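Local structure of C protein alpha-antigen (Streptococcus agalactiae, 1YWM) at residues 68-73 with 93-98; 42-47 with 120-125. The protein is a cell-wall-anchored surface protein that may play a role in virulence and immunity, represented here by its N-terminal domain. All blocks are in the same frame, centred on the assembly; numbering follows the deposited sequence.

Contact 1: 68-73 with 93-98; sequences KYVFRQ and TYNIFG
K68 and N95 form a hydrogen-bonded antiparallel pair, each backbone N–H answering the other's carbonyl; the bond from N95 N to K68 O is 2.9 Å long. Two residues on, V70 and T93 repeat the exchange, with V70 N 2.9 Å from T93 O. Between them sits the non-hydrogen-bonded pair Y69 and Y94, whose CA atoms come within 4.5 Å of each other. There T93 O also receives a CA-H...O contact from Y69 CA at 3.3 Å. One water adds to the polar set by donating to V70 O and hydrogen-bonding T93 OG1.

This ladder joins strands 66-73 and 88-97 of the mixed sheet in the fibronectin-type beta sandwich, and its two faces carry different contacts. On one, the tyrosines meet through CB of Y69 and CE1 of Y94, 4.0 Å apart. The chi1 of Y69, 64°, sets CG between the backbone N and carbonyl carbon, and the ring leads away from strand 88-97; its OH bonds V81 N, while Y94 OH bonds P55 O.

On the other face, V70 and N95 cross obliquely, CG2 of V70 lying 3.5 Å from ND2 of N95. Nearby, CE1 of F97 reaches CB of K68 at 4.0 Å, while the far end of the bent lysine chain leads away. F97 and G98 also line, with T66, E99 and G101, the pocket holding a dithiol molecule, probably from the crystallisation liquor, which the F97 side chain approaches closely.

Contact 2: 42-47 with 120-125; sequences YIDLYD and IYDSTT
D44 grips S123 with both carboxylate oxygens: OD1 accepts from S123 N at 2.8 Å, and OD2 receives the S123 hydroxyl through its syn lone pair, with OG 2.6 Å away. OD1 takes a second bond from Y46 N, which arrives from above the carboxylate plane, on the face opposite S123 N. D44 stands at the N-cap of helix 45-49, and this is its capping bond. The chi1 of -175° places CG anti to the backbone N, and the carboxylate stacks on the Y121 ring with planes 27° apart. CB lies over the same ring, 3.8 Å from its centroid, in a CH-pi contact.

Around this first shell, parallel strands 40-44 and 113-121 are joined by Y121 N to I43 O and by L45 N to Y121 O, the latter 2.8 Å long. L45 CG packs 3.7 Å from I120 CG2, and T124 OG1 lies at the edge of the Y46 ring, in its plane. D122 OD1 accepts from T124 N and T124 OG1, the former closing an Asx turn at the start of helix 124-137.

Further out, R127 of helix 124-137 also bonds S123 OG, and Q168 of helix 168-182 bonds D122 N, tying the end of the sandwich to the three-helix bundle. D44 OD1 and D122 OD1 stand only 3.9 Å apart, like charges whose repulsion is probably eased by the two N–H groups on D44 OD1 and by the N–H and hydroxyl of T124 on D122 OD1.

Both contacts belong to one mixed sheet, with centres about 21 Å apart. Along the chain the segments of contact 2 bracket those of contact 1: 42-47 comes first, then 68-73 and 93-98, and finally 120-125. Strands 88-97 and 113-121 are sheet neighbours, so the antiparallel pairing of contact 1 and the parallel pairing of contact 2 are separated by a single strand interface. The contacts also touch directly, F71 packing on I43 and Q73 on I120. Contact 1 lies at the surface of the sandwich, whereas contact 2 is buried where strand 113-121 passes into helix 124-137 of the bundle, joining the two parts of the N-terminal domain.

Contact 1: 68-73 with 93-98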
ATOM      1  N   LYS A  68     -12.190 -11.381  14.490  1.00 16.67           N
ATOM      2  CA  LYS A  68     -12.796 -11.360  13.160  1.00 17.78           C
ATOM      3  C   LYS A  68     -12.755  -9.901  12.743  1.00 19.74           C
ATOM      4  O   LYS A  68     -13.125  -9.021  13.528  1.00 19.78           O
ATOM      5  CB  LYS A  68     -14.237 -11.903  13.164  1.00 19.75           C
ATOM      6  CG  LYS A  68     -14.936 -11.684  11.800  1.00 41.52           C
ATOM      7  CD  LYS A  68     -15.940 -12.756  11.350  1.00 44.87           C
ATOM      8  CE  LYS A  68     -15.932 -12.905   9.804  1.00 26.09           C
ATOM      9  NZ  LYS A  68     -17.055 -12.273   9.065  1.00 47.67           N
ATOM     10  N   TYR A  69     -12.234  -9.631  11.549  1.00 15.89           N
ATOM     11  CA  TYR A  69     -12.143  -8.231  11.108  1.00 13.27           C
ATOM     12  C   TYR A  69     -13.373  -7.782  10.357  1.00 12.39           C
ATOM     13  O   TYR A  69     -14.078  -8.588   9.744  1.00 14.34           O
ATOM     14  CB  TYR A  69     -10.889  -8.006  10.254  1.00 10.73           C
ATOM     15  CG  TYR A  69     -10.822  -8.755   8.952  1.00 11.06           C
ATOM     16  CD1 TYR A  69     -10.061  -9.927   8.834  1.00 14.78           C
ATOM     17  CD2 TYR A  69     -11.460  -8.261   7.824  1.00 11.09           C
ATOM     18  CE1 TYR A  69      -9.970 -10.604   7.591  1.00 15.99           C
ATOM     19  CE2 TYR A  69     -11.397  -8.918   6.607  1.00 15.64           C
ATOM     20  CZ  TYR A  69     -10.630 -10.077   6.497  1.00 18.17           C
ATOM     21  OH  TYR A  69     -10.584 -10.689   5.269  1.00 19.33           O
ATOM     22  N   VAL A  70     -13.640  -6.476  10.392  1.00 13.28           N
ATOM     23  CA  VAL A  70     -14.773  -5.934   9.658  1.00 11.24           C
ATOM     24  C   VAL A  70     -14.297  -4.603   9.168  1.00 10.76           C
ATOM     25  O   VAL A  70     -13.771  -3.802   9.946  1.00 12.94           O
ATOM     26  CB  VAL A  70     -16.066  -5.663  10.543  1.00 15.83           C
ATOM     27  CG1 VAL A  70     -17.250  -5.311   9.585  1.00 14.62           C
ATOM     28  CG2 VAL A  70     -16.414  -6.850  11.381  1.00 25.87           C
ATOM     29  N   PHE A  71     -14.486  -4.371   7.878  1.00 11.43           N
ATOM     30  CA  PHE A  71     -14.217  -3.057   7.296  1.00 14.96           C
ATOM     31  C   PHE A  71     -15.539  -2.308   7.199  1.00 11.53           C
ATOM     32  O   PHE A  71     -16.593  -2.910   6.951  1.00 15.14           O
ATOM     33  CB  PHE A  71     -13.651  -3.214   5.859  1.00 14.24           C
ATOM     34  CG  PHE A  71     -12.281  -3.839   5.797  1.00 17.48           C
ATOM     35  CD1 PHE A  71     -12.116  -5.148   5.354  1.00 13.94           C
ATOM     36  CD2 PHE A  71     -11.145  -3.103   6.133  1.00 13.18           C
ATOM     37  CE1 PHE A  71     -10.842  -5.735   5.254  1.00 14.80           C
ATOM     38  CE2 PHE A  71      -9.858  -3.691   6.058  1.00 12.96           C
ATOM     39  CZ  PHE A  71      -9.713  -5.003   5.607  1.00 11.26           C
ATOM     40  N   ARG A  72     -15.482  -0.993   7.357  1.00 10.91           N
ATOM     41  CA  ARG A  72     -16.626  -0.155   7.054  1.00 10.98           C
ATOM     42  C   ARG A  72     -16.128   0.884   6.055  1.00 18.03           C
ATOM     43  O   ARG A  72     -15.145   1.585   6.334  1.00 15.84           O
ATOM     44  CB  ARG A  72     -17.045   0.565   8.334  1.00 13.49           C
ATOM     45  CG  ARG A  72     -18.131   1.575   8.105  1.00 16.88           C
ATOM     46  CD  ARG A  72     -19.452   0.945   7.920  1.00 16.71           C
ATOM     47  NE  ARG A  72     -20.524   1.915   7.699  1.00 17.20           N
ATOM     48  CZ  ARG A  72     -21.750   1.562   7.363  1.00 14.78           C
ATOM     49  NH1 ARG A  72     -22.056   0.262   7.271  1.00 14.00           N
ATOM     50  NH2 ARG A  72     -22.691   2.500   7.151  1.00 16.27           N
ATOM     51  N   GLN A  73     -16.811   0.972   4.924  1.00 14.57           N
ATOM     52  CA  GLN A  73     -16.472   1.931   3.884  1.00 17.91           C
ATOM     53  C   GLN A  73     -17.755   2.363   3.207  1.00 18.14           C
ATOM     54  O   GLN A  73     -18.537   1.519   2.781  1.00 17.41           O
ATOM     55  CB  GLN A  73     -15.572   1.269   2.840  1.00 15.23           C
ATOM     56  CG  GLN A  73     -15.118   2.267   1.779  1.00 19.42           C
ATOM     57  CD  GLN A  73     -14.182   1.641   0.802  1.00 28.79           C
ATOM     58  OE1 GLN A  73     -14.275   0.447   0.520  1.00 23.23           O
ATOM     59  NE2 GLN A  73     -13.272   2.443   0.273  1.00 28.20           N
ATOM     60  N   THR A  93     -11.835  -2.792  11.917  1.00 13.27           N
ATOM     61  CA  THR A  93     -12.111  -3.113  13.317  1.00 11.00           C
ATOM     62  C   THR A  93     -11.871  -4.593  13.526  1.00 11.41           C
ATOM     63  O   THR A  93     -12.241  -5.368  12.682  1.00 13.26           O
ATOM     64  CB  THR A  93     -13.575  -2.819  13.649  1.00 16.67           C
ATOM     65  OG1 THR A  93     -13.837  -1.424  13.451  1.00 13.05           O
ATOM     66  CG2 THR A  93     -13.839  -3.065  15.165  1.00 10.99           C
ATOM     67  N   TYR A  94     -11.270  -4.952  14.661  1.00 12.47           N
ATOM     68  CA  TYR A  94     -11.117  -6.336  15.027  1.00 16.90           C
ATOM     69  C   TYR A  94     -12.084  -6.550  16.197  1.00 14.56           C
ATOM     70  O   TYR A  94     -11.970  -5.901  17.233  1.00 15.78           O
ATOM     71  CB  TYR A  94      -9.688  -6.599  15.456  1.00 17.08           C
ATOM     72  CG  TYR A  94      -8.720  -6.444  14.304  1.00 17.09           C
ATOM     73  CD1 TYR A  94      -8.459  -7.516  13.444  1.00 16.40           C
ATOM     74  CD2 TYR A  94      -8.139  -5.203  14.034  1.00 16.63           C
ATOM     75  CE1 TYR A  94      -7.555  -7.377  12.349  1.00 14.03           C
ATOM     76  CE2 TYR A  94      -7.246  -5.042  12.941  1.00 17.47           C
ATOM     77  CZ  TYR A  94      -6.963  -6.136  12.120  1.00 16.67           C
ATOM     78  OH  TYR A  94      -6.062  -5.982  11.077  1.00 15.43           O
ATOM     79  N   ASN A  95     -13.040  -7.430  15.996  1.00 14.78           N
ATOM     80  CA  ASN A  95     -13.942  -7.836  17.078  1.00 13.83           C
ATOM     81  C   ASN A  95     -13.294  -9.055  17.735  1.00 12.12           C
ATOM     82  O   ASN A  95     -12.962  -9.998  17.052  1.00 15.41           O
ATOM     83  CB  ASN A  95     -15.328  -8.161  16.479  1.00 14.81           C
ATOM     84  CG  ASN A  95     -16.043  -6.884  15.952  1.00 16.21           C
ATOM     85  OD1 ASN A  95     -15.878  -5.812  16.516  1.00 19.36           O
ATOM     86  ND2 ASN A  95     -16.789  -7.007  14.850  1.00 15.50           N
ATOM     87  N   ILE A  96     -13.188  -9.038  19.062  1.00 12.29           N
ATOM     88  CA  ILE A  96     -12.416 -10.030  19.792  1.00 11.38           C
ATOM     89  C   ILE A  96     -13.424 -10.948  20.526  1.00 13.06           C
ATOM     90  O   ILE A  96     -14.365 -10.455  21.162  1.00 13.04           O
ATOM     91  CB  ILE A  96     -11.476  -9.339  20.800  1.00 11.40           C
ATOM     92  CG1 ILE A  96     -10.620  -8.232  20.114  1.00 13.88           C
ATOM     93  CG2 ILE A  96     -10.569 -10.346  21.501  1.00 12.62           C
ATOM     94  CD1 ILE A  96      -9.837  -8.726  18.882  1.00 14.55           C
ATOM     95  N   PHE A  97     -13.194 -12.246  20.430  1.00 13.08           N
ATOM     96  CA  PHE A  97     -14.104 -13.268  20.975  1.00 10.69           C
ATOM     97  C   PHE A  97     -13.371 -14.234  21.900  1.00 15.68           C
ATOM     98  O   PHE A  97     -12.246 -14.638  21.598  1.00 15.93           O
ATOM     99  CB  PHE A  97     -14.717 -14.074  19.815  1.00 13.36           C
ATOM    100  CG  PHE A  97     -15.533 -13.233  18.873  1.00 11.67           C
ATOM    101  CD1 PHE A  97     -14.936 -12.647  17.746  1.00 21.32           C
ATOM    102  CD2 PHE A  97     -16.860 -12.945  19.151  1.00 14.22           C
ATOM    103  CE1 PHE A  97     -15.676 -11.815  16.893  1.00 18.88           C
ATOM    104  CE2 PHE A  97     -17.623 -12.135  18.292  1.00 22.88           C
ATOM    105  CZ  PHE A  97     -17.011 -11.567  17.147  1.00 16.97           C
ATOM    106  N   GLY A  98     -14.026 -14.635  23.002  1.00 12.55           N
ATOM    107  CA  GLY A  98     -13.507 -15.713  23.831  1.00 11.51           C
ATOM    108  C   GLY A  98     -13.769 -17.071  23.211  1.00 15.15           C
ATOM    109  O   GLY A  98     -14.365 -17.178  22.130  1.00 16.22           O
TER
HETATM  110  O   HOH W   1     -14.639  -1.243  10.708  1.00 14.02           O

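Contact 2: 42-47 with 120-125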
ATOM      1  N   TYR A  42      -2.980   0.812   6.447  1.00 13.58           N
ATOM      2  CA  TYR A  42      -2.998   1.090   5.005  1.00 16.99           C
ATOM      3  C   TYR A  42      -3.038  -0.211   4.266  1.00 14.29           C
ATOM      4  O   TYR A  42      -2.335  -1.141   4.639  1.00 18.62           O
ATOM      5  CB  TYR A  42      -1.681   1.747   4.578  1.00 16.87           C
ATOM      6  CG  TYR A  42      -1.480   3.109   5.148  1.00 20.80           C
ATOM      7  CD1 TYR A  42      -1.077   3.280   6.473  1.00 17.48           C
ATOM      8  CD2 TYR A  42      -1.665   4.241   4.356  1.00 22.94           C
ATOM      9  CE1 TYR A  42      -0.908   4.560   7.010  1.00 17.86           C
ATOM     10  CE2 TYR A  42      -1.460   5.518   4.877  1.00 20.10           C
ATOM     11  CZ  TYR A  42      -1.096   5.664   6.195  1.00 25.08           C
ATOM     12  OH  TYR A  42      -0.885   6.929   6.707  1.00 30.06           O
ATOM     13  N   ILE A  43      -3.825  -0.254   3.199  1.00 14.84           N
ATOM     14  CA  ILE A  43      -3.967  -1.454   2.368  1.00 12.54           C
ATOM     15  C   ILE A  43      -3.959  -1.008   0.909  1.00 19.13           C
ATOM     16  O   ILE A  43      -4.679  -0.078   0.530  1.00 16.09           O
ATOM     17  CB  ILE A  43      -5.293  -2.188   2.708  1.00 14.59           C
ATOM     18  CG1 ILE A  43      -5.175  -2.853   4.101  1.00 13.57           C
ATOM     19  CG2 ILE A  43      -5.646  -3.217   1.630  1.00 18.07           C
ATOM     20  CD1 ILE A  43      -6.524  -3.545   4.592  1.00 17.41           C
ATOM     21  N   ASP A  44      -3.122  -1.667   0.118  1.00 18.19           N
ATOM     22  CA  ASP A  44      -2.983  -1.377  -1.310  1.00 16.84           C
ATOM     23  C   ASP A  44      -3.774  -2.450  -2.040  1.00 11.63           C
ATOM     24  O   ASP A  44      -3.478  -3.645  -1.879  1.00 18.16           O
ATOM     25  CB  ASP A  44      -1.491  -1.467  -1.667  1.00 13.87           C
ATOM     26  CG  ASP A  44      -1.196  -1.064  -3.094  1.00 18.37           C
ATOM     27  OD1 ASP A  44      -2.131  -0.854  -3.921  1.00 20.52           O
ATOM     28  OD2 ASP A  44      -0.021  -0.928  -3.440  1.00 14.69           O
ATOM     29  N   LEU A  45      -4.791  -2.047  -2.795  1.00 13.73           N
ATOM     30  CA  LEU A  45      -5.630  -3.022  -3.503  1.00 18.74           C
ATOM     31  C   LEU A  45      -4.824  -3.854  -4.500  1.00 20.48           C
ATOM     32  O   LEU A  45      -5.211  -4.978  -4.827  1.00 17.31           O
ATOM     33  CB  LEU A  45      -6.788  -2.337  -4.206  1.00 19.59           C
ATOM     34  CG  LEU A  45      -7.749  -1.558  -3.282  1.00 13.80           C
ATOM     35  CD1 LEU A  45      -8.886  -0.973  -4.072  1.00 26.18           C
ATOM     36  CD2 LEU A  45      -8.324  -2.523  -2.248  1.00 16.58           C
ATOM     37  N   TYR A  46      -3.686  -3.319  -4.956  1.00 18.82           N
ATOM     38  CA  TYR A  46      -2.778  -4.128  -5.790  1.00 17.62           C
ATOM     39  C   TYR A  46      -2.396  -5.416  -5.055  1.00 18.36           C
ATOM     40  O   TYR A  46      -2.439  -6.530  -5.637  1.00 21.40           O
ATOM     41  CB  TYR A  46      -1.530  -3.305  -6.159  1.00 13.25           C
ATOM     42  CG  TYR A  46      -0.465  -4.109  -6.882  1.00 17.41           C
ATOM     43  CD1 TYR A  46       0.618  -4.614  -6.197  1.00 20.30           C
ATOM     44  CD2 TYR A  46      -0.566  -4.365  -8.267  1.00 24.28           C
ATOM     45  CE1 TYR A  46       1.598  -5.362  -6.850  1.00 20.53           C
ATOM     46  CE2 TYR A  46       0.436  -5.106  -8.943  1.00 27.24           C
ATOM     47  CZ  TYR A  46       1.501  -5.592  -8.216  1.00 24.62           C
ATOM     48  OH  TYR A  46       2.498  -6.318  -8.825  1.00 25.17           O
ATOM     49  N   ASP A  47      -2.032  -5.252  -3.782  1.00 15.29           N
ATOM     50  CA  ASP A  47      -1.635  -6.353  -2.902  1.00 16.76           C
ATOM     51  C   ASP A  47      -2.814  -7.259  -2.615  1.00 23.47           C
ATOM     52  O   ASP A  47      -2.665  -8.485  -2.595  1.00 22.52           O
ATOM     53  CB  ASP A  47      -1.075  -5.841  -1.574  1.00 22.66           C
ATOM     54  CG  ASP A  47       0.228  -5.088  -1.716  1.00 21.42           C
ATOM     55  OD1 ASP A  47       0.653  -4.470  -0.699  1.00 25.43           O
ATOM     56  OD2 ASP A  47       0.906  -5.066  -2.768  1.00 27.32           O
ATOM     57  N   ILE A 120      -7.222   3.266   2.129  1.00 13.87           N
ATOM     58  CA  ILE A 120      -7.146   2.285   1.064  1.00 15.15           C
ATOM     59  C   ILE A 120      -6.603   3.014  -0.173  1.00 17.04           C
ATOM     60  O   ILE A 120      -7.063   4.096  -0.510  1.00 18.37           O
ATOM     61  CB  ILE A 120      -8.527   1.673   0.735  1.00 16.12           C
ATOM     62  CG1 ILE A 120      -9.127   0.956   1.973  1.00 16.34           C
ATOM     63  CG2 ILE A 120      -8.390   0.703  -0.407  1.00 13.67           C
ATOM     64  CD1 ILE A 120     -10.608   0.636   1.792  1.00 20.90           C
ATOM     65  N   TYR A 121      -5.641   2.399  -0.839  1.00 17.19           N
ATOM     66  CA  TYR A 121      -5.066   3.000  -2.041  1.00 14.89           C
ATOM     67  C   TYR A 121      -4.842   1.910  -3.050  1.00 18.37           C
ATOM     68  O   TYR A 121      -5.100   0.743  -2.776  1.00 14.91           O
ATOM     69  CB  TYR A 121      -3.782   3.753  -1.692  1.00 15.27           C
ATOM     70  CG  TYR A 121      -2.580   2.926  -1.233  1.00 19.18           C
ATOM     71  CD1 TYR A 121      -2.502   2.412   0.066  1.00 12.01           C
ATOM     72  CD2 TYR A 121      -1.494   2.690  -2.092  1.00 22.21           C
ATOM     73  CE1 TYR A 121      -1.368   1.681   0.499  1.00 15.58           C
ATOM     74  CE2 TYR A 121      -0.361   1.961  -1.669  1.00 16.23           C
ATOM     75  CZ  TYR A 121      -0.299   1.473  -0.379  1.00 12.97           C
ATOM     76  OH  TYR A 121       0.782   0.757   0.070  1.00 14.39           O
ATOM     77  N   ASP A 122      -4.399   2.280  -4.245  1.00 12.25           N
ATOM     78  CA  ASP A 122      -4.216   1.275  -5.277  1.00 14.36           C
ATOM     79  C   ASP A 122      -3.052   1.732  -6.129  1.00 17.40           C
ATOM     80  O   ASP A 122      -3.174   2.741  -6.835  1.00 16.84           O
ATOM     81  CB  ASP A 122      -5.453   1.176  -6.147  1.00 17.48           C
ATOM     82  CG  ASP A 122      -5.419  -0.016  -7.054  1.00 16.16           C
ATOM     83  OD1 ASP A 122      -4.356  -0.682  -7.149  1.00 20.23           O
ATOM     84  OD2 ASP A 122      -6.430  -0.401  -7.660  1.00 21.63           O
ATOM     85  N   SER A 123      -1.943   0.993  -6.052  1.00 13.57           N
ATOM     86  CA  SER A 123      -0.759   1.320  -6.858  1.00 16.29           C
ATOM     87  C   SER A 123      -0.788   0.649  -8.268  1.00 17.71           C
ATOM     88  O   SER A 123       0.172   0.770  -9.030  1.00 15.97           O
ATOM     89  CB  SER A 123       0.508   0.935  -6.107  1.00 11.62           C
ATOM     90  OG  SER A 123       0.578  -0.474  -5.937  1.00 15.07           O
ATOM     91  N   THR A 124      -1.886  -0.019  -8.620  1.00 17.95           N
ATOM     92  CA  THR A 124      -1.940  -0.803  -9.855  1.00 17.91           C
ATOM     93  C   THR A 124      -1.557  -0.002 -11.121  1.00 19.72           C
ATOM     94  O   THR A 124      -0.719  -0.450 -11.926  1.00 16.73           O
ATOM     95  CB  THR A 124      -3.321  -1.476 -10.033  1.00 20.84           C
ATOM     96  OG1 THR A 124      -3.516  -2.462  -8.990  1.00 17.42           O
ATOM     97  CG2 THR A 124      -3.346  -2.309 -11.327  1.00 19.65           C
ATOM     98  N   THR A 125      -2.174   1.158 -11.307  1.00 18.74           N
ATOM     99  CA  THR A 125      -1.901   1.933 -12.525  1.00 23.45           C
ATOM    100  C   THR A 125      -0.481   2.510 -12.516  1.00 20.91           C
ATOM    101  O   THR A 125       0.205   2.527 -13.551  1.00 18.80           O
ATOM    102  CB  THR A 125      -2.928   3.013 -12.679  1.00 20.94           C
ATOM    103  OG1 THR A 125      -4.211   2.381 -12.882  1.00 25.81           O
ATOM    104  CG2 THR A 125      -2.676   3.781 -13.991  1.00 24.59           C
TER
HETATM  105  O   HOH W   2       0.167  -0.865   2.225  1.00 18.93           O